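Local atomic coordinates of lipoprotein LpqN (Mycobacterium tuberculosis, PDB entry 6E5F), a protein that takes part in cell envelope biogenesis, interacts with the mycolate transporters MmpL3 and MmpL11, and is required as a virulence factor for intracellular survival. Residues A159-A167 with I220-P228. Residues are numbered along the deposited sequence; the frame is centred on the assembly and turned at random. Where two conformers were deposited one is given.
Sequences AATLGGFSA and IDEQTTITP
L162 and F165, the ends of the type I' turn that closes the beta hairpin of strands 152-162 and 165-176, lie one after the other along the C-terminal tail, with I226 rising between them. The fork of L162 is pushed into the hollow where helix 210-223 ends. A branched leucine suits this place because both methyls rest on T224, CD1 meeting its CG2 at 3.6 Å, and CD2 reaches on to I220 O and the CA of D221. T224 can offer an apolar surface because its hydroxyl is engaged elsewhere: with OG1 beside the backbone N (chi1 -64°), it turns back and donates to I220 O at 2.7 Å, leaving CG2 to face the leucine. The I220 side chain approaches the bound dodecyl trehaloside.

I226, on strand 225-227, which pairs antiparallel with 84-86, brings CD1 to L162 O at 3.6 Å, and its CG2, anti to the backbone N, meets F165 CE2 at 3.6 Å. Farther along, P228 sets CD at the ring's edge, 3.9 Å from F165 CZ. In the turn itself, G163 brings its CA within 3.7 Å of T224 O; its positive phi and the nearness of I226 CG1 suit a residue without a side chain.

Three waters join the backbones: one links T161 O with D221 O, another G163 N with D221 O and T224 O, a third G163 O with I226 N. K186, on strand 179-192, makes a salt bridge with D221 OD1 and a hydrogen bond with T161 O. With no direct hydrogen bond across it, the hairpin tip meets helix end and tail by shape, while water satisfies G163 N, G163 O and I226 N.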
loop_
_atom_site.group_PDB
_atom_site.type_symbol
_atom_site.label_atom_id
_atom_site.label_comp_id
_atom_site.label_asym_id
_atom_site.label_seq_id
_atom_site.Cartn_x
_atom_site.Cartn_y
_atom_site.Cartn_z
ATOM N N ALA A 159 0.798 6.065 -12.646
ATOM C CA ALA A 159 1.539 4.826 -12.772
ATOM C C ALA A 159 2.936 4.983 -12.197
ATOM O O ALA A 159 3.513 6.077 -12.174
ATOM C CB ALA A 159 1.649 4.412 -14.238
ATOM N N ALA A 160 3.475 3.864 -11.725
ATOM C CA ALA A 160 4.792 3.820 -11.122
ATOM C C ALA A 160 5.342 2.411 -11.294
ATOM O O ALA A 160 4.705 1.542 -11.891
ATOM C CB ALA A 160 4.721 4.210 -9.643
ATOM N N THR A 161 6.541 2.194 -10.768
ATOM C CA THR A 161 7.133 0.869 -10.717
ATOM C C THR A 161 7.761 0.672 -9.346
ATOM O O THR A 161 8.092 1.633 -8.646
ATOM C CB THR A 161 8.192 0.666 -11.811
ATOM O OG1 THR A 161 9.276 1.579 -11.605
ATOM C CG2 THR A 161 7.592 0.890 -13.197
ATOM N N LEU A 162 7.910 -0.594 -8.963
ATOM C CA LEU A 162 8.597 -0.959 -7.731
ATOM C C LEU A 162 9.270 -2.300 -7.978
ATOM O O LEU A 162 8.607 -3.249 -8.401
ATOM C CB LEU A 162 7.603 -1.083 -6.570
ATOM C CG LEU A 162 7.880 -0.424 -5.212
ATOM C CD1 LEU A 162 7.610 -1.400 -4.079
ATOM C CD2 LEU A 162 9.267 0.185 -5.074
ATOM N N GLY A 163 10.575 -2.374 -7.725
ATOM C CA GLY A 163 11.306 -3.612 -7.915
ATOM C C GLY A 163 11.158 -4.226 -9.294
ATOM O O GLY A 163 11.267 -5.445 -9.439
ATOM N N GLY A 164 10.901 -3.400 -10.309
ATOM C CA GLY A 164 10.747 -3.876 -11.667
ATOM C C GLY A 164 9.335 -4.246 -12.070
ATOM O O GLY A 164 9.119 -4.620 -13.231
ATOM N N PHE A 165 8.367 -4.153 -11.158
ATOM C CA PHE A 165 6.982 -4.507 -11.423
ATOM C C PHE A 165 6.127 -3.250 -11.538
ATOM O O PHE A 165 6.464 -2.196 -10.989
ATOM C CB PHE A 165 6.436 -5.423 -10.320
ATOM C CG PHE A 165 7.007 -6.811 -10.367
ATOM C CD1 PHE A 165 6.407 -7.789 -11.140
ATOM C CD2 PHE A 165 8.144 -7.133 -9.651
ATOM C CE1 PHE A 165 6.932 -9.068 -11.193
ATOM C CE2 PHE A 165 8.670 -8.409 -9.700
ATOM C CZ PHE A 165 8.062 -9.374 -10.473
ATOM N N SER A 166 5.021 -3.378 -12.263
ATOM C CA SER A 166 4.126 -2.253 -12.493
ATOM C C SER A 166 3.351 -1.921 -11.225
ATOM O O SER A 166 2.945 -2.816 -10.470
ATOM C CB SER A 166 3.134 -2.598 -13.604
ATOM O OG SER A 166 3.808 -2.845 -14.826
ATOM N N ALA A 167 3.131 -0.623 -11.004
ATOM C CA ALA A 167 2.492 -0.144 -9.795
ATOM C C ALA A 167 1.629 1.070 -10.099
ATOM O O ALA A 167 1.653 1.637 -11.197
ATOM C CB ALA A 167 3.537 0.195 -8.726
ATOM N N ILE A 220 11.857 3.978 -0.088
ATOM C CA ILE A 220 11.173 2.765 -0.524
ATOM C C ILE A 220 11.236 2.628 -2.040
ATOM O O ILE A 220 11.507 1.543 -2.569
ATOM C CB ILE A 220 9.723 2.762 -0.002
ATOM C CG1 ILE A 220 9.713 2.629 1.523
ATOM C CG2 ILE A 220 8.914 1.648 -0.668
ATOM C CD1 ILE A 220 8.351 2.860 2.161
ATOM N N ASP A 221 10.993 3.722 -2.763
ATOM C CA ASP A 221 10.960 3.649 -4.218
ATOM C C ASP A 221 12.309 3.244 -4.796
ATOM O O ASP A 221 12.360 2.542 -5.814
ATOM C CB ASP A 221 10.521 4.994 -4.798
ATOM C CG ASP A 221 9.070 5.314 -4.496
ATOM O OD1 ASP A 221 8.357 4.428 -3.978
ATOM O OD2 ASP A 221 8.644 6.455 -4.775
ATOM N N GLU A 222 13.406 3.654 -4.163
ATOM C CA GLU A 222 14.722 3.459 -4.754
ATOM C C GLU A 222 15.418 2.181 -4.296
ATOM O O GLU A 222 16.300 1.692 -5.011
ATOM C CB GLU A 222 15.617 4.676 -4.474
ATOM C CG GLU A 222 16.382 4.621 -3.162
ATOM C CD GLU A 222 17.204 5.872 -2.900
ATOM O OE1 GLU A 222 16.950 6.905 -3.555
ATOM O OE2 GLU A 222 18.105 5.818 -2.037
ATOM N N GLN A 223 15.047 1.623 -3.141
ATOM C CA GLN A 223 15.777 0.496 -2.569
ATOM C C GLN A 223 14.987 -0.805 -2.526
ATOM O O GLN A 223 15.579 -1.854 -2.242
ATOM C CB GLN A 223 16.262 0.831 -1.149
ATOM C CG GLN A 223 17.161 2.055 -1.077
ATOM C CD GLN A 223 17.752 2.283 0.302
ATOM O OE1 GLN A 223 17.678 1.418 1.174
ATOM N NE2 GLN A 223 18.340 3.457 0.505
ATOM N N THR A 224 13.686 -0.784 -2.800
ATOM C CA THR A 224 12.894 -2.003 -2.703
ATOM C C THR A 224 13.246 -2.952 -3.840
ATOM O O THR A 224 13.323 -2.549 -5.004
ATOM C CB THR A 224 11.401 -1.679 -2.751
ATOM O OG1 THR A 224 11.042 -0.907 -1.602
ATOM C CG2 THR A 224 10.578 -2.958 -2.761
ATOM N N THR A 225 13.454 -4.220 -3.499
ATOM C CA THR A 225 13.622 -5.278 -4.481
ATOM C C THR A 225 12.477 -6.267 -4.323
ATOM O O THR A 225 12.010 -6.522 -3.208
ATOM C CB THR A 225 14.957 -6.003 -4.295
ATOM O OG1 THR A 225 14.922 -6.778 -3.089
ATOM C CG2 THR A 225 16.108 -5.009 -4.225
ATOM N N ILE A 226 12.016 -6.807 -5.447
ATOM C CA ILE A 226 10.953 -7.800 -5.473
ATOM C C ILE A 226 11.426 -8.925 -6.373
ATOM O O ILE A 226 11.698 -8.700 -7.559
ATOM C CB ILE A 226 9.628 -7.224 -5.999
ATOM C CG1 ILE A 226 9.161 -6.078 -5.104
ATOM C CG2 ILE A 226 8.565 -8.315 -6.074
ATOM C CD1 ILE A 226 7.928 -5.363 -5.617
ATOM N N THR A 227 11.516 -10.124 -5.824
ATOM C CA THR A 227 11.968 -11.292 -6.579
ATOM C C THR A 227 10.881 -12.354 -6.526
ATOM O O THR A 227 10.620 -12.910 -5.442
ATOM C CB THR A 227 13.265 -11.823 -5.970
ATOM O OG1 THR A 227 14.190 -10.741 -5.804
ATOM C CG2 THR A 227 13.891 -12.888 -6.865
ATOM N N PRO A 228 10.214 -12.671 -7.643
ATOM C CA PRO A 228 9.136 -13.663 -7.607
ATOM C C PRO A 228 9.647 -15.081 -7.376
ATOM O O PRO A 228 9.017 -15.809 -6.611
ATOM C CB PRO A 228 8.505 -13.541 -9.000
ATOM C CG PRO A 228 9.607 -13.067 -9.862
ATOM C CD PRO A 228 10.430 -12.151 -9.009
HETATM O O HOH W 1 10.693 2.634 -8.517
HETATM O O HOH W 2 13.553 -6.068 -7.935
HETATM O O HOH W 3 12.300 -0.444 -6.474
#